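Local coordinates for RabGDI protein (Plasmodium falciparum 3D7, PDB 3P1W) that probably acts as a Rab GDP-dissociation inhibitor, holding Rab GTPases in their GDP-bound state during membrane traffic, at residues P144-A150 and C164-Q169; P187-L193 and Y221-Y227. Numbering follows the deposited sequence.

Interaction 1: residues P144-A150 and C164-Q169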
loop_
_atom_site.group_PDB
_atom_site.type_symbol
_atom_site.label_atom_id
_atom_site.label_comp_id
_atom_site.label_asym_id
_atom_site.label_seq_id
_atom_site.Cartn_x
_atom_site.Cartn_y
_atom_site.Cartn_z
ATOM N N PRO A 144 1.787 19.918 -2.057
ATOM C CA PRO A 144 2.809 20.732 -1.396
ATOM C C PRO A 144 3.174 20.149 -0.054
ATOM O O PRO A 144 2.299 19.694 0.692
ATOM C CB PRO A 144 2.142 22.097 -1.250
ATOM C CG PRO A 144 0.697 21.838 -1.292
ATOM C CD PRO A 144 0.462 20.564 -2.046
ATOM N N ALA A 145 4.472 20.106 0.225
ATOM C CA ALA A 145 4.958 19.489 1.449
ATOM C C ALA A 145 5.887 20.378 2.264
ATOM O O ALA A 145 6.359 19.948 3.294
ATOM C CB ALA A 145 5.637 18.161 1.130
ATOM N N THR A 146 6.143 21.602 1.811
ATOM C CA THR A 146 6.869 22.566 2.627
ATOM C C THR A 146 6.112 23.879 2.636
ATOM O O THR A 146 5.234 24.119 1.790
ATOM C CB THR A 146 8.269 22.840 2.073
ATOM O OG1 THR A 146 8.145 23.545 0.835
ATOM C CG2 THR A 146 9.043 21.544 1.864
ATOM N N ASP A 147 6.471 24.731 3.592
ATOM C CA ASP A 147 5.859 26.043 3.709
ATOM C C ASP A 147 5.979 26.808 2.387
ATOM O O ASP A 147 5.018 27.427 1.933
ATOM C CB ASP A 147 6.445 26.846 4.908
ATOM C CG ASP A 147 7.971 26.971 4.880
ATOM O OD1 ASP A 147 8.650 26.216 4.151
ATOM O OD2 ASP A 147 8.501 27.839 5.614
ATOM N N MET A 148 7.148 26.718 1.759
ATOM C CA MET A 148 7.407 27.421 0.510
ATOM C C MET A 148 6.588 26.841 -0.650
ATOM O O MET A 148 6.133 27.582 -1.516
ATOM C CB MET A 148 8.910 27.400 0.185
ATOM C CG MET A 148 9.807 28.100 1.234
ATOM S SD MET A 148 9.700 29.889 1.180
ATOM C CE MET A 148 8.285 30.249 2.240
ATOM N N GLU A 149 6.374 25.526 -0.646
ATOM C CA GLU A 149 5.552 24.881 -1.676
ATOM C C GLU A 149 4.093 25.300 -1.543
ATOM O O GLU A 149 3.440 25.563 -2.546
ATOM C CB GLU A 149 5.729 23.363 -1.644
ATOM C CG GLU A 149 7.105 22.931 -2.164
ATOM C CD GLU A 149 7.369 21.446 -2.106
ATOM O OE1 GLU A 149 6.546 20.660 -1.566
ATOM O OE2 GLU A 149 8.440 21.051 -2.615
ATOM N N ALA A 150 3.607 25.428 -0.312
ATOM C CA ALA A 150 2.244 25.882 -0.047
ATOM C C ALA A 150 1.965 27.300 -0.561
ATOM O O ALA A 150 0.902 27.565 -1.144
ATOM C CB ALA A 150 1.954 25.809 1.446
ATOM N N CYS A 164 -2.042 28.401 4.409
ATOM C CA CYS A 164 -1.433 27.069 4.367
ATOM C C CYS A 164 0.072 27.121 4.691
ATOM O O CYS A 164 0.592 26.234 5.370
ATOM C CB CYS A 164 -1.662 26.400 3.011
ATOM S SG CYS A 164 -1.518 24.620 3.107
ATOM N N LYS A 165 0.758 28.181 4.252
ATOM C CA LYS A 165 2.168 28.384 4.619
ATOM C C LYS A 165 2.289 28.454 6.136
ATOM O O LYS A 165 3.161 27.817 6.714
ATOM C CB LYS A 165 2.772 29.643 3.974
ATOM C CG LYS A 165 4.218 29.979 4.463
ATOM C CD LYS A 165 4.707 31.425 4.137
ATOM C CE LYS A 165 3.820 32.550 4.720
ATOM N NZ LYS A 165 4.459 33.427 5.781
ATOM N N ASN A 166 1.402 29.214 6.770
ATOM C CA ASN A 166 1.415 29.378 8.226
ATOM C C ASN A 166 1.152 28.043 8.917
ATOM O O ASN A 166 1.786 27.706 9.924
ATOM C CB ASN A 166 0.378 30.424 8.675
ATOM C CG ASN A 166 0.741 31.852 8.246
ATOM O OD1 ASN A 166 1.918 32.230 8.190
ATOM N ND2 ASN A 166 -0.284 32.659 7.955
ATOM N N PHE A 167 0.237 27.262 8.352
ATOM C CA PHE A 167 -0.065 25.946 8.894
ATOM C C PHE A 167 1.159 25.037 8.826
ATOM O O PHE A 167 1.524 24.412 9.809
ATOM C CB PHE A 167 -1.247 25.326 8.153
ATOM C CG PHE A 167 -1.587 23.950 8.619
ATOM C CD1 PHE A 167 -2.066 23.748 9.899
ATOM C CD2 PHE A 167 -1.434 22.859 7.781
ATOM C CE1 PHE A 167 -2.388 22.471 10.349
ATOM C CE2 PHE A 167 -1.760 21.579 8.226
ATOM C CZ PHE A 167 -2.233 21.399 9.521
ATOM N N TYR A 168 1.798 24.962 7.667
ATOM C CA TYR A 168 2.994 24.135 7.535
ATOM C C TYR A 168 4.133 24.597 8.448
ATOM O O TYR A 168 4.846 23.776 9.010
ATOM C CB TYR A 168 3.460 24.066 6.085
ATOM C CG TYR A 168 2.723 23.037 5.229
ATOM C CD1 TYR A 168 1.811 22.126 5.776
ATOM C CD2 TYR A 168 2.995 22.932 3.885
ATOM C CE1 TYR A 168 1.172 21.172 4.969
ATOM C CE2 TYR A 168 2.370 22.002 3.084
ATOM C CZ TYR A 168 1.463 21.118 3.616
ATOM O OH TYR A 168 0.857 20.183 2.774
ATOM N N GLN A 169 4.309 25.904 8.586
ATOM C CA GLN A 169 5.298 26.430 9.529
ATOM C C GLN A 169 5.007 25.939 10.947
ATOM O O GLN A 169 5.897 25.419 11.618
ATOM C CB GLN A 169 5.366 27.958 9.463
ATOM C CG GLN A 169 6.061 28.470 8.217
ATOM C CD GLN A 169 6.081 29.985 8.142
ATOM O OE1 GLN A 169 5.698 30.664 9.089
ATOM N NE2 GLN A 169 6.526 30.517 7.014
#

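Interaction 2: residues P187-L193 and Y221-Y227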
loop_
_atom_site.group_PDB
_atom_site.type_symbol
_atom_site.label_atom_id
_atom_site.label_comp_id
_atom_site.label_asym_id
_atom_site.label_seq_id
_atom_site.Cartn_x
_atom_site.Cartn_y
_atom_site.Cartn_z
ATOM N N PRO A 187 -3.362 19.825 21.617
ATOM C CA PRO A 187 -3.692 18.835 20.571
ATOM C C PRO A 187 -4.341 17.551 21.099
ATOM O O PRO A 187 -4.784 16.716 20.289
ATOM C CB PRO A 187 -2.330 18.525 19.957
ATOM C CG PRO A 187 -1.377 18.665 21.090
ATOM C CD PRO A 187 -1.930 19.774 21.971
ATOM N N TYR A 188 -4.376 17.376 22.424
ATOM C CA TYR A 188 -5.047 16.225 23.044
ATOM C C TYR A 188 -6.504 16.515 23.375
ATOM O O TYR A 188 -7.295 15.588 23.509
ATOM C CB TYR A 188 -4.291 15.759 24.297
ATOM C CG TYR A 188 -2.874 15.383 23.964
ATOM C CD1 TYR A 188 -2.557 14.098 23.529
ATOM C CD2 TYR A 188 -1.855 16.329 24.027
ATOM C CE1 TYR A 188 -1.255 13.762 23.192
ATOM C CE2 TYR A 188 -0.556 16.005 23.694
ATOM C CZ TYR A 188 -0.261 14.723 23.279
ATOM O OH TYR A 188 1.033 14.412 22.941
ATOM N N LYS A 189 -6.853 17.794 23.475
ATOM C CA LYS A 189 -8.213 18.217 23.808
ATOM C C LYS A 189 -8.949 18.726 22.566
ATOM O O LYS A 189 -10.116 18.391 22.345
ATOM C CB LYS A 189 -8.185 19.291 24.909
ATOM N N LEU A 190 -8.268 19.519 21.740
ATOM C CA LEU A 190 -8.868 20.011 20.503
ATOM C C LEU A 190 -8.853 18.925 19.435
ATOM O O LEU A 190 -7.932 18.097 19.382
ATOM C CB LEU A 190 -8.118 21.237 19.985
ATOM C CG LEU A 190 -8.028 22.466 20.900
ATOM C CD1 LEU A 190 -7.419 23.613 20.124
ATOM C CD2 LEU A 190 -9.387 22.853 21.466
ATOM N N THR A 191 -9.872 18.949 18.578
ATOM C CA THR A 191 -9.928 18.064 17.426
ATOM C C THR A 191 -9.100 18.639 16.278
ATOM O O THR A 191 -8.752 19.816 16.281
ATOM C CB THR A 191 -11.369 17.874 16.922
ATOM O OG1 THR A 191 -11.863 19.109 16.403
ATOM C CG2 THR A 191 -12.284 17.375 18.043
ATOM N N MET A 192 -8.794 17.823 15.267
ATOM C CA MET A 192 -8.047 18.363 14.131
ATOM C C MET A 192 -8.839 19.460 13.434
ATOM O O MET A 192 -8.250 20.409 12.919
ATOM C CB MET A 192 -7.673 17.275 13.111
ATOM C CG MET A 192 -6.673 17.781 12.062
ATOM S SD MET A 192 -5.119 18.298 12.812
ATOM C CE MET A 192 -4.416 19.366 11.568
ATOM N N LEU A 193 -10.162 19.327 13.407
ATOM C CA LEU A 193 -11.015 20.307 12.742
ATOM C C LEU A 193 -10.861 21.671 13.418
ATOM O O LEU A 193 -10.774 22.692 12.753
ATOM C CB LEU A 193 -12.486 19.869 12.763
ATOM C CG LEU A 193 -13.502 20.891 12.226
ATOM C CD1 LEU A 193 -13.238 21.213 10.769
ATOM C CD2 LEU A 193 -14.945 20.434 12.438
ATOM N N TYR A 221 -11.087 11.508 10.952
ATOM C CA TYR A 221 -10.043 12.164 11.750
ATOM C C TYR A 221 -10.406 13.570 12.225
ATOM O O TYR A 221 -9.876 14.019 13.236
ATOM C CB TYR A 221 -8.703 12.232 10.999
ATOM C CG TYR A 221 -8.642 13.313 9.945
ATOM C CD1 TYR A 221 -8.143 14.572 10.245
ATOM C CD2 TYR A 221 -9.114 13.086 8.663
ATOM C CE1 TYR A 221 -8.081 15.561 9.297
ATOM C CE2 TYR A 221 -9.068 14.081 7.698
ATOM C CZ TYR A 221 -8.544 15.322 8.020
ATOM O OH TYR A 221 -8.504 16.330 7.090
ATOM N N LEU A 222 -11.294 14.247 11.498
ATOM C CA LEU A 222 -11.684 15.626 11.803
ATOM C C LEU A 222 -12.230 15.746 13.213
ATOM O O LEU A 222 -11.989 16.737 13.881
ATOM C CB LEU A 222 -12.731 16.143 10.810
ATOM C CG LEU A 222 -12.235 16.503 9.401
ATOM C CD1 LEU A 222 -13.419 16.904 8.519
ATOM C CD2 LEU A 222 -11.194 17.607 9.423
ATOM N N LYS A 223 -12.942 14.715 13.653
ATOM C CA LYS A 223 -13.576 14.695 14.973
ATOM C C LYS A 223 -12.679 14.110 16.061
ATOM O O LYS A 223 -13.007 14.198 17.225
ATOM C CB LYS A 223 -14.877 13.899 14.895
ATOM C CG LYS A 223 -15.888 14.535 13.944
ATOM C CD LYS A 223 -17.164 13.690 13.781
ATOM C CE LYS A 223 -18.394 14.598 13.599
ATOM N NZ LYS A 223 -19.650 13.821 13.361
ATOM N N GLN A 224 -11.561 13.507 15.675
ATOM C CA GLN A 224 -10.601 12.933 16.615
ATOM C C GLN A 224 -9.591 13.982 17.101
ATOM O O GLN A 224 -9.417 15.022 16.459
ATOM C CB GLN A 224 -9.840 11.787 15.939
ATOM C CG GLN A 224 -10.710 10.623 15.500
ATOM C CD GLN A 224 -9.895 9.463 14.928
ATOM O OE1 GLN A 224 -9.093 9.640 14.005
ATOM N NE2 GLN A 224 -10.106 8.265 15.473
ATOM N N PRO A 225 -8.914 13.708 18.235
ATOM C CA PRO A 225 -7.892 14.639 18.745
ATOM C C PRO A 225 -6.795 14.989 17.727
ATOM O O PRO A 225 -6.352 14.119 16.970
ATOM C CB PRO A 225 -7.301 13.884 19.941
ATOM C CG PRO A 225 -8.439 13.032 20.433
ATOM C CD PRO A 225 -9.140 12.584 19.169
ATOM N N ALA A 226 -6.350 16.248 17.752
ATOM C CA ALA A 226 -5.476 16.817 16.719
ATOM C C ALA A 226 -4.099 16.145 16.612
ATOM O O ALA A 226 -3.601 15.956 15.502
ATOM C CB ALA A 226 -5.303 18.325 16.934
ATOM N N TYR A 227 -3.492 15.783 17.750
ATOM C CA TYR A 227 -2.112 15.257 17.760
ATOM C C TYR A 227 -1.886 14.085 16.792
ATOM O O TYR A 227 -0.817 13.962 16.198
ATOM C CB TYR A 227 -1.670 14.847 19.179
ATOM C CG TYR A 227 -2.215 13.524 19.699
ATOM C CD1 TYR A 227 -1.422 12.383 19.708
ATOM C CD2 TYR A 227 -3.508 13.428 20.214
ATOM C CE1 TYR A 227 -1.911 11.175 20.200
ATOM C CE2 TYR A 227 -4.002 12.232 20.718
ATOM C CZ TYR A 227 -3.208 11.111 20.704
ATOM O OH TYR A 227 -3.699 9.920 21.197
#

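Interaction 1: residues P144-A150 and C164-Q169
Pro144 provides the polar anchor: its carbonyl O accepts a hydrogen bond from Tyr168 OH at 2.6 Å, while its CB lies 4.3 Å from Tyr168 CE2. Next, Ala145 N binds Glu149 OE1 (2.8 Å), and Thr146, the N-cap, takes Glu149 N on its OG1 (3.0 Å). Glu149 thus ties down both the N-cap and the residue before it. Thr146 O also meets the Tyr168 ring edge, 3.3 Å from CD2. At Asp147 the backbones come closest, its CA 4.5 Å from that of Lys165; Asp147 CB lies 3.9 Å from Lys165 CG. Met148 points away at CA-CB, yet its CE curls back to 4.2 Å from Lys165 CD. Ala150 CB closes the interface, 4.0 Å from Cys164 CB and 3.9 Å from Tyr168 CD2. The short helix 147-151 thus leans on helix 158-173 just after strand 138-142, with Tyr168 also touching Leu209 and Val213 of helix 203-213 and Met237 of helix 226-243.

Interaction 2: residues P187-L193 and Y221-Y227
Four backbone hydrogen bonds define this contact, and both segments supply donors and acceptors. Ala226 N to Leu190 O (2.9 Å) and Met192 N to Gln224 O (3.1 Å) flank Thr191 and Pro225, whose CA atoms are 4.2 Å apart: this is an isolated antiparallel beta bridge of the non-hydrogen-bonded kind. Two CA-H...O contacts reinforce it, Pro225 CA to Leu190 O at 3.5 Å and Thr191 CA to Gln224 O at 3.2 Å. The other bonds, Tyr227 N to Pro187 O (3.0 Å) and Leu193 N to Leu222 O (3.2 Å), lie beyond the bridge at its two ends. The donors lie at or next to the starts of helices 192-198 and 226-243, so each segment offers carbonyls to two amides there in the other.

Side-chain capping adds to this at Thr191, the N-cap of helix 192-198: its OG1 caps a later backbone N, while its own N binds Glu194 OE2, consistent with a capping box.

Apolar packing fills the rest. Pro187 CB sits 3.8 Å from Tyr227 CB, Met192 SD 4.1 Å from Ala226 CB, and Leu193 CB 4.2 Å from Leu222 CB. The Tyr188 and Tyr227 rings meet obliquely, centroids 4.5 Å apart and planes at 31°. Met192 CG reaches the edge of the Tyr221 ring, 3.8 Å from CE1.

The contact ties the beginnings of helices 192-198 and 226-243 together; Tyr221 OH is bonded to Tyr196 OH, and Tyr221 and Leu222 also touch Ile206 of helix 203-213.

How the interactions relate
Both contacts belong to the helical region on one side of the chain's centre, their own centres about 20 Å apart, and both are partly buried. They join directly where Phe167 CZ packs 3.6 Å from Met192 CE, linking helix 158-173 to helix 192-198. Helix 226-243 serves both: interaction 2 includes its start, whereas Tyr236, Met237 and Ile240 farther along cover interaction 1. The chemistry differs with the job. Interaction 1, burying 369 Å², joins a short helix to the flank of a longer one, chiefly through side chains around one tyrosine. Interaction 2, burying 608 Å², pairs two helix starts mainly by backbone bonds.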